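Local coordinates for oxidoreductase YdhF (Escherichia coli, PDB 1OG6), which binds NADPH and probably works as an oxidoreductase of the aldo/keto reductase family, built on an alpha/beta barrel, at residues S15-G20 against R270-A275; N179-S184 against Q188-D193; I288-A291 against Y295-P298. All coordinates share one frame; numbering follows the deposited sequence.

Contact 1 (S15-G20 against R270-A275); sequences SRFVMG and RAAVEA. With NAP (NADP nicotinamide-adenine-dinucleotide phosphate), chain F.
The contact lies between the strands of the TIM barrel and the surrounding helices, where F17, at the break in strand 13-20, packs against A272, V273 and A275 in the segment 270-275. One aromatic ring carries the whole contact on the strand side. The bond from CA to CB of F17 points toward the helix. CG lies anti to the carbonyl carbon, chi1 -89°, and this sends the ring out from the strand to the helix backbone.

V273 CA sits over one face of the F17 ring, 4.3 Å from the centroid and only 14° off the ring normal. This is a CH-pi contact. A272 O and A275 CB meet the ring obliquely: F17 CZ is 3.9 Å from A272 O and 4.3 Å from A275 CB. F17 CE2 is 4.3 Å from A272 CB. No hydrogen bond crosses between the segments.

At the F17 backbone, S15 OG donates to F17 O at 2.7 Å. It comes from above the carbonyl plane, 45° out of it. The F17 ring also packs on P259 and I261 of strand 258-261 and on N247 and L251 of helix 242-251. At the far end of the segment, G20 belongs to the NADP pocket, and its CA is 3.6 Å from O3D of the cofactor.

The small alanines and the V273 backbone let the ring come close to the helix. The chemistry is apolar apart from A272 O, so this strand-helix joint depends on the shape of one buried ring and not on directed bonds.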
loop_
_atom_site.group_PDB
_atom_site.type_symbol
_atom_site.label_atom_id
_atom_site.label_comp_id
_atom_site.label_asym_id
_atom_site.label_seq_id
_atom_site.Cartn_x
_atom_site.Cartn_y
_atom_site.Cartn_z
ATOM N N SER C 15 -6.700 -29.759 4.720
ATOM C CA SER C 15 -7.874 -30.210 3.989
ATOM C C SER C 15 -8.523 -28.908 3.554
ATOM O O SER C 15 -8.680 -28.026 4.369
ATOM C CB SER C 15 -8.809 -30.976 4.918
ATOM O OG SER C 15 -9.348 -30.113 5.893
ATOM N N ARG C 16 -8.902 -28.781 2.287
ATOM C CA ARG C 16 -9.487 -27.535 1.800
ATOM C C ARG C 16 -10.542 -26.865 2.678
ATOM O O ARG C 16 -10.689 -25.647 2.631
ATOM C CB ARG C 16 -10.038 -27.712 0.394
ATOM C CG ARG C 16 -10.335 -26.393 -0.268
ATOM C CD ARG C 16 -10.418 -26.520 -1.773
ATOM N NE ARG C 16 -10.577 -25.205 -2.383
ATOM C CZ ARG C 16 -9.735 -24.191 -2.202
ATOM N NH1 ARG C 16 -9.956 -23.023 -2.797
ATOM N NH2 ARG C 16 -8.671 -24.350 -1.429
ATOM N N PHE C 17 -11.300 -27.640 3.449
ATOM C CA PHE C 17 -12.283 -27.052 4.363
ATOM C C PHE C 17 -11.738 -27.343 5.754
ATOM O O PHE C 17 -11.489 -28.500 6.099
ATOM C CB PHE C 17 -13.674 -27.680 4.226
ATOM C CG PHE C 17 -14.559 -27.020 3.192
ATOM C CD1 PHE C 17 -14.490 -27.380 1.847
ATOM C CD2 PHE C 17 -15.479 -26.051 3.562
ATOM C CE1 PHE C 17 -15.328 -26.783 0.890
ATOM C CE2 PHE C 17 -16.317 -25.451 2.604
ATOM C CZ PHE C 17 -16.236 -25.823 1.273
ATOM N N VAL C 18 -11.526 -26.282 6.528
ATOM C CA VAL C 18 -11.007 -26.366 7.887
ATOM C C VAL C 18 -12.202 -26.331 8.845
ATOM O O VAL C 18 -13.178 -25.639 8.581
ATOM C CB VAL C 18 -10.096 -25.156 8.184
ATOM C CG1 VAL C 18 -9.553 -25.242 9.571
ATOM C CG2 VAL C 18 -8.971 -25.088 7.184
ATOM N N MET C 19 -12.134 -27.072 9.947
ATOM C CA MET C 19 -13.223 -27.089 10.918
ATOM C C MET C 19 -12.847 -26.170 12.081
ATOM O O MET C 19 -11.840 -26.386 12.742
ATOM C CB MET C 19 -13.447 -28.511 11.419
ATOM C CG MET C 19 -14.897 -28.943 11.432
ATOM S SD MET C 19 -15.910 -27.854 12.434
ATOM C CE MET C 19 -17.507 -28.190 11.827
ATOM N N GLY C 20 -13.653 -25.145 12.338
ATOM C CA GLY C 20 -13.326 -24.215 13.405
ATOM C C GLY C 20 -14.057 -24.409 14.714
ATOM O O GLY C 20 -15.283 -24.517 14.746
ATOM N N ARG C 270 -21.949 -31.173 6.738
ATOM C CA ARG C 270 -22.012 -32.083 5.603
ATOM C C ARG C 270 -22.250 -31.273 4.339
ATOM O O ARG C 270 -21.517 -31.414 3.368
ATOM C CB ARG C 270 -23.144 -33.100 5.770
ATOM C CG ARG C 270 -22.757 -34.331 6.564
ATOM C CD ARG C 270 -23.842 -35.400 6.520
ATOM N NE ARG C 270 -23.398 -36.625 7.181
ATOM C CZ ARG C 270 -23.139 -36.730 8.484
ATOM N NH1 ARG C 270 -23.285 -35.682 9.285
ATOM N NH2 ARG C 270 -22.711 -37.880 8.987
ATOM N N ALA C 271 -23.275 -30.422 4.359
ATOM C CA ALA C 271 -23.612 -29.582 3.209
ATOM C C ALA C 271 -22.401 -28.803 2.718
ATOM O O ALA C 271 -22.050 -28.856 1.543
ATOM C CB ALA C 271 -24.734 -28.612 3.577
ATOM N N ALA C 272 -21.771 -28.076 3.633
ATOM C CA ALA C 272 -20.597 -27.285 3.315
ATOM C C ALA C 272 -19.702 -27.994 2.314
ATOM O O ALA C 272 -19.690 -27.641 1.143
ATOM C CB ALA C 272 -19.820 -26.987 4.579
ATOM N N VAL C 273 -18.966 -29.000 2.775
ATOM C CA VAL C 273 -18.047 -29.747 1.919
ATOM C C VAL C 273 -18.537 -29.999 0.485
ATOM O O VAL C 273 -17.717 -30.145 -0.429
ATOM C CB VAL C 273 -17.652 -31.113 2.562
ATOM C CG1 VAL C 273 -16.846 -30.889 3.824
ATOM C CG2 VAL C 273 -18.887 -31.921 2.886
ATOM N N GLU C 274 -19.857 -30.044 0.286
ATOM C CA GLU C 274 -20.435 -30.276 -1.046
ATOM C C GLU C 274 -20.179 -29.107 -1.982
ATOM O O GLU C 274 -20.060 -29.283 -3.190
ATOM C CB GLU C 274 -21.947 -30.510 -0.958
ATOM C CG GLU C 274 -22.362 -31.968 -1.039
ATOM C CD GLU C 274 -21.808 -32.806 0.106
ATOM O OE1 GLU C 274 -21.985 -34.048 0.093
ATOM O OE2 GLU C 274 -21.195 -32.222 1.027
ATOM N N ALA C 275 -20.105 -27.911 -1.412
ATOM C CA ALA C 275 -19.866 -26.710 -2.186
ATOM C C ALA C 275 -18.613 -26.878 -3.025
ATOM O O ALA C 275 -18.440 -26.210 -4.035
ATOM C CB ALA C 275 -19.717 -25.511 -1.257
HETATM P PA NAP F . -19.186 -18.529 9.939
HETATM O O1A NAP F . -19.679 -17.319 9.408
HETATM O O2A NAP F . -18.711 -19.723 9.138
HETATM O O5B NAP F . -20.261 -19.145 10.959
HETATM C C5B NAP F . -21.636 -19.193 10.524
HETATM C C4B NAP F . -22.465 -19.140 11.853
HETATM O O4B NAP F . -23.859 -19.154 11.356
HETATM C C3B NAP F . -22.373 -20.408 12.739
HETATM O O3B NAP F . -22.297 -19.930 14.078
HETATM C C2B NAP F . -23.643 -21.207 12.518
HETATM O O2B NAP F . -24.232 -21.691 13.722
HETATM C C1B NAP F . -24.628 -20.237 11.801
HETATM N N9A NAP F . -25.264 -20.905 10.676
HETATM C C8A NAP F . -24.758 -21.748 9.703
HETATM N N7A NAP F . -25.653 -22.169 8.828
HETATM C C5A NAP F . -26.823 -21.556 9.260
HETATM C C6A NAP F . -28.124 -21.621 8.730
HETATM N N6A NAP F . -28.528 -22.317 7.649
HETATM N N1A NAP F . -29.122 -20.882 9.392
HETATM N N3A NAP F . -27.547 -20.035 11.075
HETATM C C4A NAP F . -26.581 -20.773 10.405
HETATM O O3 NAP F . -17.954 -18.187 10.882
HETATM P PN NAP F . -17.844 -17.944 12.434
HETATM O O1N NAP F . -17.606 -16.614 13.006
HETATM O O2N NAP F . -17.532 -19.216 13.156
HETATM O O5D NAP F . -16.259 -17.760 12.137
HETATM C C5D NAP F . -15.478 -18.640 11.237
HETATM C C4D NAP F . -14.351 -19.346 11.974
HETATM O O4D NAP F . -13.088 -18.635 11.899
HETATM C C3D NAP F . -14.567 -19.691 13.492
HETATM O O3D NAP F . -15.038 -21.031 13.674
HETATM O O2D NAP F . -12.483 -20.597 14.517
HETATM C C1D NAP F . -12.431 -18.598 13.204
HETATM N N1N NAP F . -12.208 -17.155 13.596
HETATM C C2N NAP F . -10.948 -16.528 13.418
HETATM C C3N NAP F . -10.789 -15.202 13.825
HETATM C C7N NAP F . -9.424 -14.528 13.630
HETATM O O7N NAP F . -9.335 -13.386 14.000
HETATM N N7N NAP F . -8.419 -15.163 13.090
HETATM C C4N NAP F . -11.893 -14.450 14.433
HETATM C C5N NAP F . -13.145 -15.112 14.593
HETATM C C6N NAP F . -13.328 -16.466 14.184
HETATM P P2B NAP F . -24.955 -23.133 13.861
HETATM O O1X NAP F . -24.315 -24.516 13.807
HETATM O O2X NAP F . -26.266 -22.926 14.584
HETATM O O3X NAP F . -24.155 -23.094 15.144
#

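Contact 2 (N179-S184 against Q188-D193); sequences NQVEIS and QPLLLD. With NAP (NADP nicotinamide-adenine-dinucleotide phosphate), chain F.
L190 lies across V181, with its CD1 reaching the valine from the loop that follows strand 179-182. The two side chains cross obliquely. L190 CG is anti to the carbonyl carbon, chi1 -57°, and CD1 then continues the chain outward, chi2 180°. These torsions carry CD1 to the strand. Its approach to V181 CB is close in the model, and it lies 3.3 Å from E182 O.

A second apolar pair runs beside the first. I183 CG2 meets L191 CD1 at 3.7 Å, again at a slant. L191 leaves its backbone to one side of the strand, but its end swings nearer. Its other neighbours include W285 of helix 282-293. At the turn, the aliphatic part of Q188 rests on the backbone carbonyl of S184, just past the strand, with Q188 CG 3.4 Å from S184 O.

The polar link is a water. It donates to E182 O at 2.8 Å and accepts a weak bond from L190 N at 3.2 Å.

Q180 belongs to the cofactor side of the same barrel strand. Its extended side chain borders the carboxamide of the nicotinamide, with CG 4.0 Å from N7N of the cofactor. With an alanine here, the carboxamide would probably lose the side chain that borders it and be freer to turn. Q180 O also takes a hydrogen bond from S158 OG, a residue that binds NADP.

The contact is thus mainly apolar, with one water, weakly held on the L190 side, joining the two backbones, while Q180 on the same strand borders the cofactor.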
loop_
_atom_site.group_PDB
_atom_site.type_symbol
_atom_site.label_atom_id
_atom_site.label_comp_id
_atom_site.label_asym_id
_atom_site.label_seq_id
_atom_site.Cartn_x
_atom_site.Cartn_y
_atom_site.Cartn_z
ATOM N N ASN C 179 -2.205 -16.770 6.226
ATOM C CA ASN C 179 -2.616 -15.473 6.763
ATOM C C ASN C 179 -4.143 -15.527 6.865
ATOM O O ASN C 179 -4.859 -15.038 5.991
ATOM C CB ASN C 179 -2.160 -14.327 5.841
ATOM C CG ASN C 179 -2.541 -12.948 6.378
ATOM O OD1 ASN C 179 -2.807 -12.792 7.562
ATOM N ND2 ASN C 179 -2.559 -11.943 5.505
ATOM N N GLN C 180 -4.630 -16.147 7.936
ATOM C CA GLN C 180 -6.058 -16.299 8.145
ATOM C C GLN C 180 -6.796 -14.981 8.151
ATOM O O GLN C 180 -6.736 -14.245 9.123
ATOM C CB GLN C 180 -6.341 -17.024 9.456
ATOM C CG GLN C 180 -7.826 -17.189 9.697
ATOM C CD GLN C 180 -8.144 -18.168 10.794
ATOM O OE1 GLN C 180 -7.568 -19.253 10.862
ATOM N NE2 GLN C 180 -9.081 -17.804 11.652
ATOM N N VAL C 181 -7.515 -14.698 7.076
ATOM C CA VAL C 181 -8.262 -13.456 6.976
ATOM C C VAL C 181 -9.750 -13.713 6.740
ATOM O O VAL C 181 -10.141 -14.841 6.436
ATOM C CB VAL C 181 -7.701 -12.596 5.834
ATOM C CG1 VAL C 181 -6.335 -12.091 6.203
ATOM C CG2 VAL C 181 -7.604 -13.412 4.565
ATOM N N GLU C 182 -10.579 -12.679 6.888
ATOM C CA GLU C 182 -12.016 -12.836 6.664
ATOM C C GLU C 182 -12.407 -12.549 5.226
ATOM O O GLU C 182 -12.099 -11.477 4.711
ATOM C CB GLU C 182 -12.824 -11.904 7.562
ATOM C CG GLU C 182 -14.215 -11.621 6.990
ATOM C CD GLU C 182 -15.191 -11.040 7.996
ATOM O OE1 GLU C 182 -14.773 -10.176 8.804
ATOM O OE2 GLU C 182 -16.381 -11.445 7.959
ATOM N N ILE C 183 -13.096 -13.495 4.582
ATOM C CA ILE C 183 -13.543 -13.311 3.198
ATOM C C ILE C 183 -14.951 -13.848 3.022
ATOM O O ILE C 183 -15.201 -15.016 3.265
ATOM C CB ILE C 183 -12.668 -14.064 2.164
ATOM C CG1 ILE C 183 -11.186 -13.908 2.488
ATOM C CG2 ILE C 183 -12.923 -13.492 0.781
ATOM C CD1 ILE C 183 -10.288 -14.742 1.616
ATOM N N SER C 184 -15.867 -12.990 2.597
ATOM C CA SER C 184 -17.247 -13.388 2.362
ATOM C C SER C 184 -17.876 -12.288 1.537
ATOM O O SER C 184 -17.396 -11.158 1.546
ATOM C CB SER C 184 -18.009 -13.547 3.674
ATOM O OG SER C 184 -18.129 -12.312 4.350
ATOM N N GLN C 188 -15.680 -7.801 1.641
ATOM C CA GLN C 188 -14.756 -7.944 0.522
ATOM C C GLN C 188 -13.618 -6.934 0.407
ATOM O O GLN C 188 -13.129 -6.689 -0.693
ATOM C CB GLN C 188 -15.528 -7.911 -0.792
ATOM C CG GLN C 188 -16.693 -8.858 -0.870
ATOM C CD GLN C 188 -17.531 -8.637 -2.108
ATOM O OE1 GLN C 188 -18.708 -8.967 -2.125
ATOM N NE2 GLN C 188 -16.930 -8.081 -3.152
ATOM N N PRO C 189 -13.171 -6.329 1.515
ATOM C CA PRO C 189 -12.078 -5.378 1.300
ATOM C C PRO C 189 -10.753 -6.048 0.940
ATOM O O PRO C 189 -10.017 -5.573 0.079
ATOM C CB PRO C 189 -12.014 -4.625 2.624
ATOM C CG PRO C 189 -12.425 -5.664 3.614
ATOM C CD PRO C 189 -13.599 -6.331 2.925
ATOM N N LEU C 190 -10.454 -7.166 1.585
ATOM C CA LEU C 190 -9.208 -7.850 1.320
ATOM C C LEU C 190 -9.029 -8.206 -0.149
ATOM O O LEU C 190 -7.912 -8.433 -0.602
ATOM C CB LEU C 190 -9.124 -9.103 2.180
ATOM C CG LEU C 190 -9.247 -8.817 3.673
ATOM C CD1 LEU C 190 -9.165 -10.100 4.450
ATOM C CD2 LEU C 190 -8.137 -7.890 4.102
ATOM N N LEU C 191 -10.120 -8.252 -0.905
ATOM C CA LEU C 191 -10.015 -8.602 -2.320
ATOM C C LEU C 191 -9.301 -7.557 -3.150
ATOM O O LEU C 191 -8.863 -7.837 -4.259
ATOM C CB LEU C 191 -11.396 -8.849 -2.942
ATOM C CG LEU C 191 -12.045 -10.217 -2.743
ATOM C CD1 LEU C 191 -12.365 -10.434 -1.276
ATOM C CD2 LEU C 191 -13.300 -10.300 -3.578
ATOM N N LEU C 192 -9.165 -6.352 -2.621
ATOM C CA LEU C 192 -8.531 -5.323 -3.414
ATOM C C LEU C 192 -7.552 -4.395 -2.710
ATOM O O LEU C 192 -7.034 -3.457 -3.329
ATOM C CB LEU C 192 -9.612 -4.505 -4.123
ATOM C CG LEU C 192 -10.638 -3.702 -3.324
ATOM C CD1 LEU C 192 -11.647 -3.141 -4.313
ATOM C CD2 LEU C 192 -11.348 -4.562 -2.295
ATOM N N ASP C 193 -7.286 -4.646 -1.432
ATOM C CA ASP C 193 -6.349 -3.805 -0.713
ATOM C C ASP C 193 -4.942 -4.379 -0.861
ATOM O O ASP C 193 -3.976 -3.827 -0.331
ATOM C CB ASP C 193 -6.742 -3.681 0.765
ATOM C CG ASP C 193 -6.566 -4.972 1.540
ATOM O OD1 ASP C 193 -6.745 -4.956 2.778
ATOM O OD2 ASP C 193 -6.250 -6.005 0.919
HETATM P PA NAP F . -19.186 -18.529 9.939
HETATM O O1A NAP F . -19.679 -17.319 9.408
HETATM O O2A NAP F . -18.711 -19.723 9.138
HETATM O O5B NAP F . -20.261 -19.145 10.959
HETATM C C5B NAP F . -21.636 -19.193 10.524
HETATM C C4B NAP F . -22.465 -19.140 11.853
HETATM O O4B NAP F . -23.859 -19.154 11.356
HETATM C C3B NAP F . -22.373 -20.408 12.739
HETATM O O3B NAP F . -22.297 -19.930 14.078
HETATM C C2B NAP F . -23.643 -21.207 12.518
HETATM O O2B NAP F . -24.232 -21.691 13.722
HETATM C C1B NAP F . -24.628 -20.237 11.801
HETATM N N9A NAP F . -25.264 -20.905 10.676
HETATM C C8A NAP F . -24.758 -21.748 9.703
HETATM N N7A NAP F . -25.653 -22.169 8.828
HETATM C C5A NAP F . -26.823 -21.556 9.260
HETATM C C6A NAP F . -28.124 -21.621 8.730
HETATM N N6A NAP F . -28.528 -22.317 7.649
HETATM N N1A NAP F . -29.122 -20.882 9.392
HETATM N N3A NAP F . -27.547 -20.035 11.075
HETATM C C4A NAP F . -26.581 -20.773 10.405
HETATM O O3 NAP F . -17.954 -18.187 10.882
HETATM P PN NAP F . -17.844 -17.944 12.434
HETATM O O1N NAP F . -17.606 -16.614 13.006
HETATM O O2N NAP F . -17.532 -19.216 13.156
HETATM O O5D NAP F . -16.259 -17.760 12.137
HETATM C C5D NAP F . -15.478 -18.640 11.237
HETATM C C4D NAP F . -14.351 -19.346 11.974
HETATM O O4D NAP F . -13.088 -18.635 11.899
HETATM C C3D NAP F . -14.567 -19.691 13.492
HETATM O O3D NAP F . -15.038 -21.031 13.674
HETATM O O2D NAP F . -12.483 -20.597 14.517
HETATM C C1D NAP F . -12.431 -18.598 13.204
HETATM N N1N NAP F . -12.208 -17.155 13.596
HETATM C C2N NAP F . -10.948 -16.528 13.418
HETATM C C3N NAP F . -10.789 -15.202 13.825
HETATM C C7N NAP F . -9.424 -14.528 13.630
HETATM O O7N NAP F . -9.335 -13.386 14.000
HETATM N N7N NAP F . -8.419 -15.163 13.090
HETATM C C4N NAP F . -11.893 -14.450 14.433
HETATM C C5N NAP F . -13.145 -15.112 14.593
HETATM C C6N NAP F . -13.328 -16.466 14.184
HETATM P P2B NAP F . -24.955 -23.133 13.861
HETATM O O1X NAP F . -24.315 -24.516 13.807
HETATM O O2X NAP F . -26.266 -22.926 14.584
HETATM O O3X NAP F . -24.155 -23.094 15.144
HETATM O O HOH W 1 -12.063 -9.754 2.481
#

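Contact 3 (I288-A291 against Y295-P298); sequences IRKA and YDVP
K290 and R289, on helix 282-293, meet Y295, D296 and V297 where the C-terminal tail leaves the last helix of the TIM-barrel chain and passes back beside its last turns. The contact is at the surface, away from the cofactor.

The ionic part is a salt bridge. K290 NZ donates to D296 OD2 at 3.1 Å, coming from above the carboxylate plane, 44° out of it. The lysine is bent at chi2 (83°) and chi4 (-65°), which curls its end round toward the tail. The turn at chi2 also brings K290 CD within 3.3 Å of Y295 O. The positive charge of R289 probably also feels D296, although the two are not in contact: R289 NH2 lies 5.2 Å from D296 OD1.

The packing part centres on the guanidinium of R289. V297 lies over one face of it, with CG1 about 4.0 Å above the plane and offset toward the rim. The two side chains cross at a slant. The Y295 ring meets R289 obliquely, CD1 to NH2 at 4.1 Å. R289 NH2 also approaches Y295 O, but so closely in the model that the detail is doubtful, and it is no hydrogen bond.

The contact reaches a second subunit. K290 and D296 pack on I96 of that subunit, and P298 O is hydrogen-bonded to its Y99 OH.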
loop_
_atom_site.group_PDB
_atom_site.type_symbol
_atom_site.label_atom_id
_atom_site.label_comp_id
_atom_site.label_asym_id
_atom_site.label_seq_id
_atom_site.Cartn_x
_atom_site.Cartn_y
_atom_site.Cartn_z
ATOM N N ILE C 288 -23.235 -12.165 -7.789
ATOM C CA ILE C 288 -23.371 -12.289 -6.336
ATOM C C ILE C 288 -22.597 -11.170 -5.622
ATOM O O ILE C 288 -22.952 -10.766 -4.517
ATOM C CB ILE C 288 -22.842 -13.656 -5.851
ATOM C CG1 ILE C 288 -23.624 -14.773 -6.537
ATOM C CG2 ILE C 288 -22.957 -13.768 -4.344
ATOM C CD1 ILE C 288 -23.178 -16.165 -6.165
ATOM N N ARG C 289 -21.535 -10.677 -6.255
ATOM C CA ARG C 289 -20.736 -9.599 -5.688
ATOM C C ARG C 289 -21.577 -8.337 -5.738
ATOM O O ARG C 289 -21.647 -7.584 -4.779
ATOM C CB ARG C 289 -19.482 -9.366 -6.515
ATOM C CG ARG C 289 -18.545 -8.363 -5.896
ATOM C CD ARG C 289 -17.829 -7.557 -6.950
ATOM N NE ARG C 289 -18.688 -6.501 -7.467
ATOM C CZ ARG C 289 -18.499 -5.203 -7.240
ATOM N NH1 ARG C 289 -17.474 -4.786 -6.504
ATOM N NH2 ARG C 289 -19.342 -4.317 -7.747
ATOM N N LYS C 290 -22.204 -8.116 -6.887
ATOM C CA LYS C 290 -23.061 -6.957 -7.118
ATOM C C LYS C 290 -24.208 -6.941 -6.121
ATOM O O LYS C 290 -24.415 -5.955 -5.429
ATOM C CB LYS C 290 -23.609 -7.016 -8.541
ATOM C CG LYS C 290 -24.741 -6.077 -8.848
ATOM C CD LYS C 290 -24.247 -4.705 -9.203
ATOM C CE LYS C 290 -25.329 -3.928 -9.939
ATOM N NZ LYS C 290 -25.632 -4.548 -11.260
ATOM N N ALA C 291 -24.947 -8.043 -6.048
ATOM C CA ALA C 291 -26.074 -8.148 -5.133
ATOM C C ALA C 291 -25.689 -7.848 -3.678
ATOM O O ALA C 291 -26.500 -7.340 -2.902
ATOM C CB ALA C 291 -26.675 -9.528 -5.232
ATOM N N TYR C 295 -23.291 -1.900 -6.289
ATOM C CA TYR C 295 -22.701 -1.267 -7.474
ATOM C C TYR C 295 -21.863 -2.256 -8.274
ATOM O O TYR C 295 -21.592 -3.359 -7.804
ATOM C CB TYR C 295 -21.848 -0.051 -7.078
ATOM C CG TYR C 295 -20.962 -0.286 -5.887
ATOM C CD1 TYR C 295 -19.612 -0.586 -6.038
ATOM C CD2 TYR C 295 -21.488 -0.254 -4.603
ATOM C CE1 TYR C 295 -18.808 -0.850 -4.930
ATOM C CE2 TYR C 295 -20.700 -0.520 -3.496
ATOM C CZ TYR C 295 -19.365 -0.820 -3.662
ATOM O OH TYR C 295 -18.612 -1.112 -2.548
ATOM N N ASP C 296 -21.464 -1.851 -9.480
ATOM C CA ASP C 296 -20.678 -2.695 -10.380
ATOM C C ASP C 296 -19.165 -2.493 -10.311
ATOM O O ASP C 296 -18.690 -1.458 -9.843
ATOM C CB ASP C 296 -21.144 -2.486 -11.830
ATOM C CG ASP C 296 -22.244 -3.457 -12.242
ATOM O OD1 ASP C 296 -22.036 -4.688 -12.130
ATOM O OD2 ASP C 296 -23.313 -2.992 -12.686
ATOM N N VAL C 297 -18.417 -3.493 -10.780
ATOM C CA VAL C 297 -16.961 -3.417 -10.789
ATOM C C VAL C 297 -16.569 -2.139 -11.526
ATOM O O VAL C 297 -17.315 -1.649 -12.379
ATOM C CB VAL C 297 -16.308 -4.610 -11.531
ATOM C CG1 VAL C 297 -16.543 -5.897 -10.785
ATOM C CG2 VAL C 297 -16.861 -4.703 -12.929
ATOM N N PRO C 298 -15.392 -1.582 -11.206
ATOM C CA PRO C 298 -14.878 -0.361 -11.819
ATOM C C PRO C 298 -14.887 -0.407 -13.336
ATOM O O PRO C 298 -14.468 -1.440 -13.901
ATOM C CB PRO C 298 -13.470 -0.283 -11.265
ATOM C CG PRO C 298 -13.633 -0.856 -9.901
ATOM C CD PRO C 298 -14.460 -2.072 -10.178
ATOM O OXT PRO C 298 -15.300 0.605 -13.937
#

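Contacts 1 and 2 each have one segment on the same curled sheet of the barrel, and both touch NADP. Contact 1 reaches the cofactor through G20, near its ribose hydroxyl O3D. Contact 2 reaches it through Q180, at the nicotinamide end. Their centres are 19 Å apart and their nearest atoms about 6 Å apart. Contact 3 is away from the cofactor, about 26 Å from contact 1 between centres. It follows contact 1 closely in the chain, since helices 266-274 and 282-293 are consecutive. Contact 2 is its closer neighbour, 16 Å between centres. The two touch where the Q188 side chain packs on R289, which joins the loop after the barrel strand to the last helix.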